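Local coordinates for protein aspartate-semialdehyde dehydrogenase (Thermus thermophilus, PDB 2YV3) that probably catalyses the NADPH-dependent reductive dephosphorylation of L-aspartyl-4-phosphate to L-aspartate-semialdehyde, a shared step in lysine, methionine and threonine biosynthesis, at residues L32-R37 and I50-L55; A133-H138 and K216-D221; F141-V146 and V244-P249. One frame throughout, in Å; residues are numbered along the deposited sequence.

Contact 1: L32-R37 and I50-L55; sequences LYASPR and IPVEPL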
loop_
_atom_site.group_PDB
_atom_site.type_symbol
_atom_site.label_atom_id
_atom_site.label_comp_id
_atom_site.label_asym_id
_atom_site.label_seq_id
_atom_site.Cartn_x
_atom_site.Cartn_y
_atom_site.Cartn_z
ATOM N N LEU A 32 -30.098 -21.329 -7.557
ATOM C CA LEU A 32 -29.641 -20.028 -7.107
ATOM C C LEU A 32 -30.564 -19.495 -6.026
ATOM O O LEU A 32 -31.779 -19.459 -6.198
ATOM C CB LEU A 32 -29.622 -19.067 -8.278
ATOM C CG LEU A 32 -28.783 -19.541 -9.463
ATOM C CD1 LEU A 32 -28.485 -18.304 -10.341
ATOM C CD2 LEU A 32 -27.482 -20.233 -8.973
ATOM N N TYR A 33 -29.986 -19.071 -4.911
ATOM C CA TYR A 33 -30.772 -18.564 -3.797
ATOM C C TYR A 33 -30.301 -17.205 -3.260
ATOM O O TYR A 33 -29.108 -16.972 -3.061
ATOM C CB TYR A 33 -30.756 -19.592 -2.660
ATOM C CG TYR A 33 -31.633 -20.799 -2.890
ATOM C CD1 TYR A 33 -33.032 -20.697 -2.805
ATOM C CD2 TYR A 33 -31.081 -22.041 -3.191
ATOM C CE1 TYR A 33 -33.847 -21.796 -3.008
ATOM C CE2 TYR A 33 -31.890 -23.149 -3.396
ATOM C CZ TYR A 33 -33.274 -23.016 -3.303
ATOM O OH TYR A 33 -34.086 -24.105 -3.511
ATOM N N ALA A 34 -31.255 -16.316 -3.014
ATOM C CA ALA A 34 -30.958 -14.992 -2.480
ATOM C C ALA A 34 -31.991 -14.679 -1.415
ATOM O O ALA A 34 -33.033 -15.330 -1.342
ATOM C CB ALA A 34 -31.017 -13.944 -3.591
ATOM N N SER A 35 -31.699 -13.697 -0.573
ATOM C CA SER A 35 -32.650 -13.299 0.460
ATOM C C SER A 35 -33.717 -12.508 -0.289
ATOM O O SER A 35 -33.447 -11.938 -1.346
ATOM C CB SER A 35 -31.979 -12.402 1.510
ATOM O OG SER A 35 -31.626 -11.137 0.966
ATOM N N PRO A 36 -34.934 -12.448 0.253
ATOM C CA PRO A 36 -36.010 -11.709 -0.414
ATOM C C PRO A 36 -35.626 -10.594 -1.398
ATOM O O PRO A 36 -36.104 -10.611 -2.534
ATOM C CB PRO A 36 -36.857 -11.231 0.757
ATOM C CG PRO A 36 -36.825 -12.471 1.647
ATOM C CD PRO A 36 -35.343 -12.866 1.606
ATOM N N ARG A 37 -34.781 -9.643 -0.982
ATOM C CA ARG A 37 -34.352 -8.530 -1.856
ATOM C C ARG A 37 -34.355 -8.904 -3.335
ATOM O O ARG A 37 -34.997 -8.250 -4.156
ATOM C CB ARG A 37 -32.949 -8.057 -1.477
ATOM C CG ARG A 37 -32.903 -7.119 -0.285
ATOM C CD ARG A 37 -31.975 -7.670 0.774
ATOM N NE ARG A 37 -30.771 -8.211 0.163
ATOM C CZ ARG A 37 -29.774 -8.768 0.836
ATOM N NH1 ARG A 37 -29.830 -8.856 2.158
ATOM N NH2 ARG A 37 -28.728 -9.250 0.177
ATOM N N ILE A 50 -31.287 -18.529 -15.597
ATOM C CA ILE A 50 -31.734 -19.276 -14.418
ATOM C C ILE A 50 -32.324 -18.338 -13.376
ATOM O O ILE A 50 -31.780 -17.263 -13.126
ATOM C CB ILE A 50 -30.556 -20.051 -13.772
ATOM C CG1 ILE A 50 -30.086 -21.154 -14.720
ATOM C CG2 ILE A 50 -30.955 -20.610 -12.421
ATOM C CD1 ILE A 50 -31.203 -21.937 -15.365
ATOM N N PRO A 51 -33.444 -18.744 -12.749
ATOM C CA PRO A 51 -34.135 -17.956 -11.728
ATOM C C PRO A 51 -33.398 -17.945 -10.396
ATOM O O PRO A 51 -32.517 -18.766 -10.170
ATOM C CB PRO A 51 -35.494 -18.645 -11.631
ATOM C CG PRO A 51 -35.133 -20.085 -11.833
ATOM C CD PRO A 51 -34.144 -20.022 -12.985
ATOM N N VAL A 52 -33.776 -17.004 -9.529
ATOM C CA VAL A 52 -33.181 -16.841 -8.194
ATOM C C VAL A 52 -34.269 -16.915 -7.130
ATOM O O VAL A 52 -34.989 -15.957 -6.914
ATOM C CB VAL A 52 -32.467 -15.462 -8.047
ATOM C CG1 VAL A 52 -31.821 -15.342 -6.663
ATOM C CG2 VAL A 52 -31.422 -15.299 -9.132
ATOM N N GLU A 53 -34.377 -18.047 -6.462
ATOM C CA GLU A 53 -35.388 -18.221 -5.439
ATOM C C GLU A 53 -34.999 -17.535 -4.148
ATOM O O GLU A 53 -33.824 -17.474 -3.799
ATOM C CB GLU A 53 -35.588 -19.704 -5.151
ATOM C CG GLU A 53 -35.649 -20.544 -6.399
ATOM C CD GLU A 53 -36.481 -19.881 -7.472
ATOM O OE1 GLU A 53 -37.706 -19.695 -7.248
ATOM O OE2 GLU A 53 -35.905 -19.537 -8.532
ATOM N N PRO A 54 -35.982 -16.979 -3.427
ATOM C CA PRO A 54 -35.615 -16.328 -2.169
ATOM C C PRO A 54 -35.456 -17.483 -1.197
ATOM O O PRO A 54 -36.042 -18.536 -1.403
ATOM C CB PRO A 54 -36.822 -15.450 -1.868
ATOM C CG PRO A 54 -37.960 -16.252 -2.447
ATOM C CD PRO A 54 -37.395 -16.741 -3.766
ATOM N N LEU A 55 -34.658 -17.303 -0.157
ATOM C CA LEU A 55 -34.452 -18.381 0.796
ATOM C C LEU A 55 -35.663 -18.685 1.662
ATOM O O LEU A 55 -36.200 -17.796 2.325
ATOM C CB LEU A 55 -33.238 -18.091 1.677
ATOM C CG LEU A 55 -31.943 -18.563 1.018
ATOM C CD1 LEU A 55 -30.815 -18.565 2.042
ATOM C CD2 LEU A 55 -32.151 -19.962 0.451
HETATM O O HOH W 1 -32.990 -21.816 -9.322
#

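Contact 2: A133-H138 and K216-D221; sequences ALWPLH and KIFGDD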
loop_
_atom_site.group_PDB
_atom_site.type_symbol
_atom_site.label_atom_id
_atom_site.label_comp_id
_atom_site.label_asym_id
_atom_site.label_seq_id
_atom_site.Cartn_x
_atom_site.Cartn_y
_atom_site.Cartn_z
ATOM N N ALA A 133 0.895 -18.261 -1.518
ATOM C CA ALA A 133 2.300 -18.016 -1.704
ATOM C C ALA A 133 3.045 -18.409 -0.437
ATOM O O ALA A 133 4.110 -19.032 -0.501
ATOM C CB ALA A 133 2.539 -16.545 -2.033
ATOM N N LEU A 134 2.475 -18.074 0.716
ATOM C CA LEU A 134 3.138 -18.373 1.985
ATOM C C LEU A 134 3.058 -19.830 2.406
ATOM O O LEU A 134 3.716 -20.244 3.354
ATOM C CB LEU A 134 2.593 -17.492 3.117
ATOM C CG LEU A 134 3.572 -17.370 4.292
ATOM C CD1 LEU A 134 4.713 -16.428 3.876
ATOM C CD2 LEU A 134 2.862 -16.859 5.538
ATOM N N TRP A 135 2.254 -20.617 1.713
ATOM C CA TRP A 135 2.169 -22.018 2.067
ATOM C C TRP A 135 3.504 -22.728 1.818
ATOM O O TRP A 135 4.098 -23.307 2.732
ATOM C CB TRP A 135 1.078 -22.738 1.274
ATOM C CG TRP A 135 1.130 -24.158 1.633
ATOM C CD1 TRP A 135 1.200 -25.223 0.791
ATOM C CD2 TRP A 135 1.280 -24.675 2.953
ATOM N NE1 TRP A 135 1.401 -26.376 1.508
ATOM C CE2 TRP A 135 1.453 -26.065 2.840
ATOM C CE3 TRP A 135 1.289 -24.094 4.224
ATOM C CZ2 TRP A 135 1.633 -26.887 3.943
ATOM C CZ3 TRP A 135 1.463 -24.901 5.316
ATOM C CH2 TRP A 135 1.635 -26.289 5.172
ATOM N N PRO A 136 3.992 -22.696 0.561
ATOM C CA PRO A 136 5.263 -23.348 0.232
ATOM C C PRO A 136 6.524 -22.809 0.932
ATOM O O PRO A 136 7.488 -23.544 1.117
ATOM C CB PRO A 136 5.320 -23.238 -1.295
ATOM C CG PRO A 136 4.534 -21.992 -1.577
ATOM C CD PRO A 136 3.374 -22.107 -0.644
ATOM N N LEU A 137 6.527 -21.544 1.334
ATOM C CA LEU A 137 7.700 -20.984 2.013
ATOM C C LEU A 137 7.756 -21.583 3.405
ATOM O O LEU A 137 8.807 -21.971 3.907
ATOM C CB LEU A 137 7.593 -19.459 2.107
ATOM C CG LEU A 137 7.678 -18.634 0.808
ATOM C CD1 LEU A 137 7.048 -19.388 -0.371
ATOM C CD2 LEU A 137 6.973 -17.285 1.022
ATOM N N HIS A 138 6.592 -21.646 4.026
ATOM C CA HIS A 138 6.464 -22.214 5.345
ATOM C C HIS A 138 6.986 -23.648 5.305
ATOM O O HIS A 138 8.017 -23.953 5.878
ATOM C CB HIS A 138 4.996 -22.184 5.759
ATOM C CG HIS A 138 4.698 -22.953 7.002
ATOM N ND1 HIS A 138 5.326 -22.700 8.202
ATOM C CD2 HIS A 138 3.826 -23.959 7.237
ATOM C CE1 HIS A 138 4.850 -23.521 9.122
ATOM N NE2 HIS A 138 3.939 -24.295 8.563
ATOM N N LYS A 216 -4.631 -21.267 12.068
ATOM C CA LYS A 216 -5.462 -22.463 11.954
ATOM C C LYS A 216 -5.277 -23.167 10.606
ATOM O O LYS A 216 -5.146 -24.394 10.549
ATOM C CB LYS A 216 -6.941 -22.111 12.142
ATOM C CG LYS A 216 -7.877 -23.304 12.008
ATOM C CD LYS A 216 -9.327 -22.870 12.001
ATOM C CE LYS A 216 -10.256 -24.062 11.991
ATOM N NZ LYS A 216 -11.651 -23.645 12.322
ATOM N N ILE A 217 -5.280 -22.385 9.527
ATOM C CA ILE A 217 -5.105 -22.919 8.180
ATOM C C ILE A 217 -3.765 -23.651 8.074
ATOM O O ILE A 217 -3.600 -24.563 7.272
ATOM C CB ILE A 217 -5.175 -21.783 7.127
ATOM C CG1 ILE A 217 -6.580 -21.178 7.124
ATOM C CG2 ILE A 217 -4.814 -22.314 5.736
ATOM C CD1 ILE A 217 -6.666 -19.862 6.425
ATOM N N PHE A 218 -2.812 -23.250 8.904
ATOM C CA PHE A 218 -1.498 -23.870 8.928
ATOM C C PHE A 218 -1.383 -24.760 10.179
ATOM O O PHE A 218 -0.516 -25.643 10.277
ATOM C CB PHE A 218 -0.424 -22.779 8.944
ATOM C CG PHE A 218 -0.313 -22.019 7.655
ATOM C CD1 PHE A 218 -1.343 -22.051 6.713
ATOM C CD2 PHE A 218 0.803 -21.226 7.396
ATOM C CE1 PHE A 218 -1.266 -21.307 5.542
ATOM C CE2 PHE A 218 0.884 -20.478 6.225
ATOM C CZ PHE A 218 -0.155 -20.518 5.295
ATOM N N GLY A 219 -2.282 -24.538 11.128
ATOM C CA GLY A 219 -2.231 -25.317 12.342
ATOM C C GLY A 219 -0.899 -25.089 13.040
ATOM O O GLY A 219 -0.152 -26.043 13.306
ATOM N N ASP A 220 -0.595 -23.814 13.301
ATOM C CA ASP A 220 0.629 -23.401 13.997
ATOM C C ASP A 220 0.347 -22.051 14.656
ATOM O O ASP A 220 0.464 -21.004 14.026
ATOM C CB ASP A 220 1.818 -23.268 13.029
ATOM C CG ASP A 220 3.137 -22.936 13.752
ATOM O OD1 ASP A 220 3.124 -22.053 14.634
ATOM O OD2 ASP A 220 4.186 -23.546 13.438
ATOM N N ASP A 221 -0.029 -22.099 15.929
ATOM C CA ASP A 221 -0.352 -20.904 16.705
ATOM C C ASP A 221 0.932 -20.150 17.020
ATOM O O ASP A 221 0.885 -19.072 17.606
ATOM C CB ASP A 221 -0.996 -21.291 18.046
ATOM C CG ASP A 221 -1.941 -22.482 17.938
ATOM O OD1 ASP A 221 -2.241 -23.090 18.992
ATOM O OD2 ASP A 221 -2.392 -22.805 16.814
#

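Contact 3: F141-V146 and V244-P249; sequences FQAKRV and VEFARP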
loop_
_atom_site.group_PDB
_atom_site.type_symbol
_atom_site.label_atom_id
_atom_site.label_comp_id
_atom_site.label_asym_id
_atom_site.label_seq_id
_atom_site.Cartn_x
_atom_site.Cartn_y
_atom_site.Cartn_z
ATOM N N PHE A 141 10.821 -23.539 4.481
ATOM C CA PHE A 141 11.668 -22.754 5.366
ATOM C C PHE A 141 11.195 -22.458 6.782
ATOM O O PHE A 141 11.903 -21.786 7.530
ATOM C CB PHE A 141 11.958 -21.419 4.701
ATOM C CG PHE A 141 12.439 -21.533 3.278
ATOM C CD1 PHE A 141 13.585 -22.266 2.967
ATOM C CD2 PHE A 141 11.766 -20.862 2.252
ATOM C CE1 PHE A 141 14.055 -22.326 1.672
ATOM C CE2 PHE A 141 12.232 -20.918 0.945
ATOM C CZ PHE A 141 13.384 -21.653 0.657
ATOM N N GLN A 142 10.018 -22.934 7.156
ATOM C CA GLN A 142 9.485 -22.659 8.485
ATOM C C GLN A 142 9.612 -21.186 8.864
ATOM O O GLN A 142 10.696 -20.695 9.176
ATOM C CB GLN A 142 10.175 -23.510 9.559
ATOM C CG GLN A 142 9.599 -24.916 9.719
ATOM C CD GLN A 142 9.521 -25.344 11.178
ATOM O OE1 GLN A 142 8.945 -24.632 12.014
ATOM N NE2 GLN A 142 10.095 -26.506 11.492
ATOM N N ALA A 143 8.487 -20.486 8.847
ATOM C CA ALA A 143 8.463 -19.087 9.194
ATOM C C ALA A 143 8.312 -18.978 10.711
ATOM O O ALA A 143 8.189 -19.982 11.412
ATOM C CB ALA A 143 7.292 -18.396 8.481
ATOM N N LYS A 144 8.336 -17.750 11.209
ATOM C CA LYS A 144 8.190 -17.497 12.621
ATOM C C LYS A 144 7.740 -16.061 12.805
ATOM O O LYS A 144 7.394 -15.658 13.912
ATOM C CB LYS A 144 9.517 -17.705 13.349
ATOM C CG LYS A 144 10.765 -17.782 12.472
ATOM C CD LYS A 144 12.033 -17.513 13.288
ATOM C CE LYS A 144 12.177 -18.444 14.487
ATOM N NZ LYS A 144 13.135 -17.893 15.493
ATOM N N ARG A 145 7.718 -15.298 11.714
ATOM C CA ARG A 145 7.346 -13.888 11.803
ATOM C C ARG A 145 6.965 -13.244 10.461
ATOM O O ARG A 145 7.822 -13.069 9.601
ATOM C CB ARG A 145 8.521 -13.124 12.432
ATOM C CG ARG A 145 8.127 -12.041 13.412
ATOM C CD ARG A 145 9.067 -12.013 14.606
ATOM N NE ARG A 145 10.404 -11.534 14.270
ATOM C CZ ARG A 145 11.423 -11.504 15.132
ATOM N NH1 ARG A 145 11.261 -11.932 16.382
ATOM N NH2 ARG A 145 12.608 -11.038 14.749
ATOM N N VAL A 146 5.689 -12.890 10.284
ATOM C CA VAL A 146 5.233 -12.235 9.046
ATOM C C VAL A 146 4.665 -10.834 9.294
ATOM O O VAL A 146 3.868 -10.621 10.200
ATOM C CB VAL A 146 4.152 -13.046 8.302
ATOM C CG1 VAL A 146 3.908 -12.428 6.919
ATOM C CG2 VAL A 146 4.586 -14.518 8.165
ATOM N N VAL A 244 9.031 -11.833 5.974
ATOM C CA VAL A 244 9.061 -12.979 6.865
ATOM C C VAL A 244 10.442 -13.251 7.439
ATOM O O VAL A 244 11.463 -12.913 6.846
ATOM C CB VAL A 244 8.630 -14.288 6.129
ATOM C CG1 VAL A 244 8.263 -15.329 7.129
ATOM C CG2 VAL A 244 7.491 -14.033 5.179
ATOM N N GLU A 245 10.460 -13.879 8.606
ATOM C CA GLU A 245 11.705 -14.267 9.239
ATOM C C GLU A 245 11.593 -15.794 9.245
ATOM O O GLU A 245 10.560 -16.342 9.643
ATOM C CB GLU A 245 11.797 -13.701 10.663
ATOM C CG GLU A 245 13.140 -13.960 11.346
ATOM C CD GLU A 245 13.242 -13.306 12.716
ATOM O OE1 GLU A 245 12.328 -13.515 13.554
ATOM O OE2 GLU A 245 14.244 -12.593 12.956
ATOM N N PHE A 246 12.638 -16.476 8.781
ATOM C CA PHE A 246 12.611 -17.930 8.705
ATOM C C PHE A 246 13.474 -18.701 9.686
ATOM O O PHE A 246 14.320 -18.140 10.387
ATOM C CB PHE A 246 12.970 -18.361 7.287
ATOM C CG PHE A 246 11.989 -17.911 6.259
ATOM C CD1 PHE A 246 10.817 -18.632 6.040
ATOM C CD2 PHE A 246 12.223 -16.757 5.519
ATOM C CE1 PHE A 246 9.884 -18.208 5.096
ATOM C CE2 PHE A 246 11.294 -16.328 4.570
ATOM C CZ PHE A 246 10.121 -17.055 4.358
ATOM N N ALA A 247 13.238 -20.006 9.732
ATOM C CA ALA A 247 14.007 -20.880 10.606
ATOM C C ALA A 247 15.247 -21.248 9.824
ATOM O O ALA A 247 16.378 -21.050 10.277
ATOM C CB ALA A 247 13.214 -22.137 10.929
ATOM N N ARG A 248 15.001 -21.776 8.625
ATOM C CA ARG A 248 16.056 -22.200 7.723
ATOM C C ARG A 248 16.522 -21.031 6.881
ATOM O O ARG A 248 15.752 -20.109 6.597
ATOM C CB ARG A 248 15.558 -23.315 6.813
ATOM C CG ARG A 248 14.908 -24.463 7.545
ATOM C CD ARG A 248 13.561 -24.731 6.908
ATOM N NE ARG A 248 12.849 -25.847 7.500
ATOM C CZ ARG A 248 12.580 -25.948 8.794
ATOM N NH1 ARG A 248 12.970 -24.995 9.631
ATOM N NH2 ARG A 248 11.929 -27.008 9.252
ATOM N N PRO A 249 17.791 -21.080 6.444
ATOM C CA PRO A 249 18.428 -20.045 5.621
ATOM C C PRO A 249 17.676 -19.900 4.311
ATOM O O PRO A 249 17.573 -20.859 3.527
ATOM C CB PRO A 249 19.829 -20.597 5.409
ATOM C CG PRO A 249 19.569 -22.076 5.277
ATOM C CD PRO A 249 18.586 -22.327 6.419
#

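Contact 1: L32-R37 and I50-L55
The ring of Tyr33 meets Glu53 and Pro54 of the neighbouring strand and Leu55 just beyond it, with Pro54 O at its edge, close to the ring plane and 4.0 Å from Tyr33 CD1. Glu53 CB and Leu55 CD2 both come in obliquely, Glu53 CB 3.5 Å from Tyr33 CE1 and Leu55 CD2 against Tyr33 CB at 3.4 Å. The ring and the Glu53 carboxylate stand 78° apart; that carboxylate bends away, so only the aliphatic base of the glutamate packs on the tyrosine. Two backbone bonds hold the parallel strands together: Glu53 N to Leu32 O at 3.0 Å, and the straighter Ala34 N to Glu53 O at 2.9 Å. On the other face of the sheet, Ala34 CB touches Val52 CG1 at 3.5 Å, and Leu32 CG meets Ile50 CG2 at 3.8 Å, the two side chains crossing at about a right angle. A water accepts a weak hydrogen bond from Leu32 N and donates one to Pro51 O. Arg37, just past strand 31-34, is predicted to bind NADP, as expected near the cofactor side of a Rossmann-type sheet. Strand 31-34 lies between 48-54 and 3-6, bonding to the latter through Tyr33 and Val5; beyond 48-54 runs strand 42-45, and Leu55 reaches helix 70-83 at Ile73 and Trp81.

Contact 2: A133-H138 and K216-D221
Phe218 and Trp135 are brought together by different first torsions: Phe218 CG is anti to its carbonyl carbon (chi1 -70°), Trp135 CG anti to its backbone N (chi1 176°), and the two side chains slide past each other in opposite directions. The indole turns its six-membered edge to the phenyl face, placing Trp135 CE3 over the ring centre and 4.0 Å from Phe218 CZ. This is a T-shaped stack, with the planes at 68° and the centroids of the six-membered rings 5.1 Å apart. One turn further along the helix, His138 lies nearly parallel to Phe218 but is slid so far that the rings barely overlap; Phe218 CD2 sits over the imidazole face, 4.1 Å from His138 CD2. Leu134 adds a methyl at the phenyl rim, CD2 to Phe218 CE2 at 4.2 Å, its side chain crossing the phenylalanine at about a right angle. Asp220 OD2 lies 4.9 Å from His138 NE2, too far for a bond, but near enough that it might slightly favour a protonated imidazole. Ala131 extends the packing on Phe218. Phe218 thus plugs the end of helix 205-219 onto helix 125-141 through a small aromatic cluster, and the helix ends in a Schellman motif with Gly219, at positive phi, as the C-prime residue.

Contact 3: F141-V146 and V244-P249
The two strands run antiparallel, 162° between their directions, with Ala143 facing Phe246 and Val146 facing Val244 in non-hydrogen-bonded pairs, while Lys144 and Arg145 both stand opposite Glu245, as in a beta bulge. Where helix 125-141 gives way to the strand, Phe141 O accepts from two donors, Ala247 N at 3.1 Å and Arg248 N at 3.3 Å; Ala247 N also reaches Gln142 O. Phe141 aims its edge at the face of Phe246, a T-shaped stack with planes at 73° and centroids 5.6 Å apart, while Arg248 CB lies at the edge of the Phe141 ring, near its plane. The Arg248 chain bends at chi2, and its guanidinium is covered on one face by Gln142 CB and CG, CG standing 3.0 Å above the plane, offset toward the rim. An alanine at Arg248 would probably leave the aliphatic part of Gln142 without this flat cover and freer to turn. Arg145 and Glu245 lie side by side, pointing the same way, in a salt bridge from NH2 to OE1, although the placing of OE1 is doubtful. On the face with Val146 and Val244, the valines touch, CG2 of the first to CG1 of the second, 3.9 Å apart, and both pack on Leu134 of helix 125-141. Strand 224-228 flanks 143-151 and strand 302-310 flanks 237-246, while Arg145 packs on Ala298 of the second subunit.

From the N terminus, contact 1 comes first: it closes a short excursion of twelve residues, including strand 42-45, within the N-terminal NAD-binding domain. Contacts 2 and 3 follow in the dimerisation domain and cross each other, since the order along the chain is 133-138, 141-146, 216-221, 244-249. Each closes a long loop of chain, of 77 and 97 residues. Helix 125-141 runs straight into strand 143-151, so contact 2 fastens helix 205-219 to that helix and contact 3 ties the strand to 237-246. They also touch where Leu137 CB packs on Phe246 CE1. Contact 1 lies apart, its centre about 37 Å from that of contact 2 and 46 Å from that of contact 3.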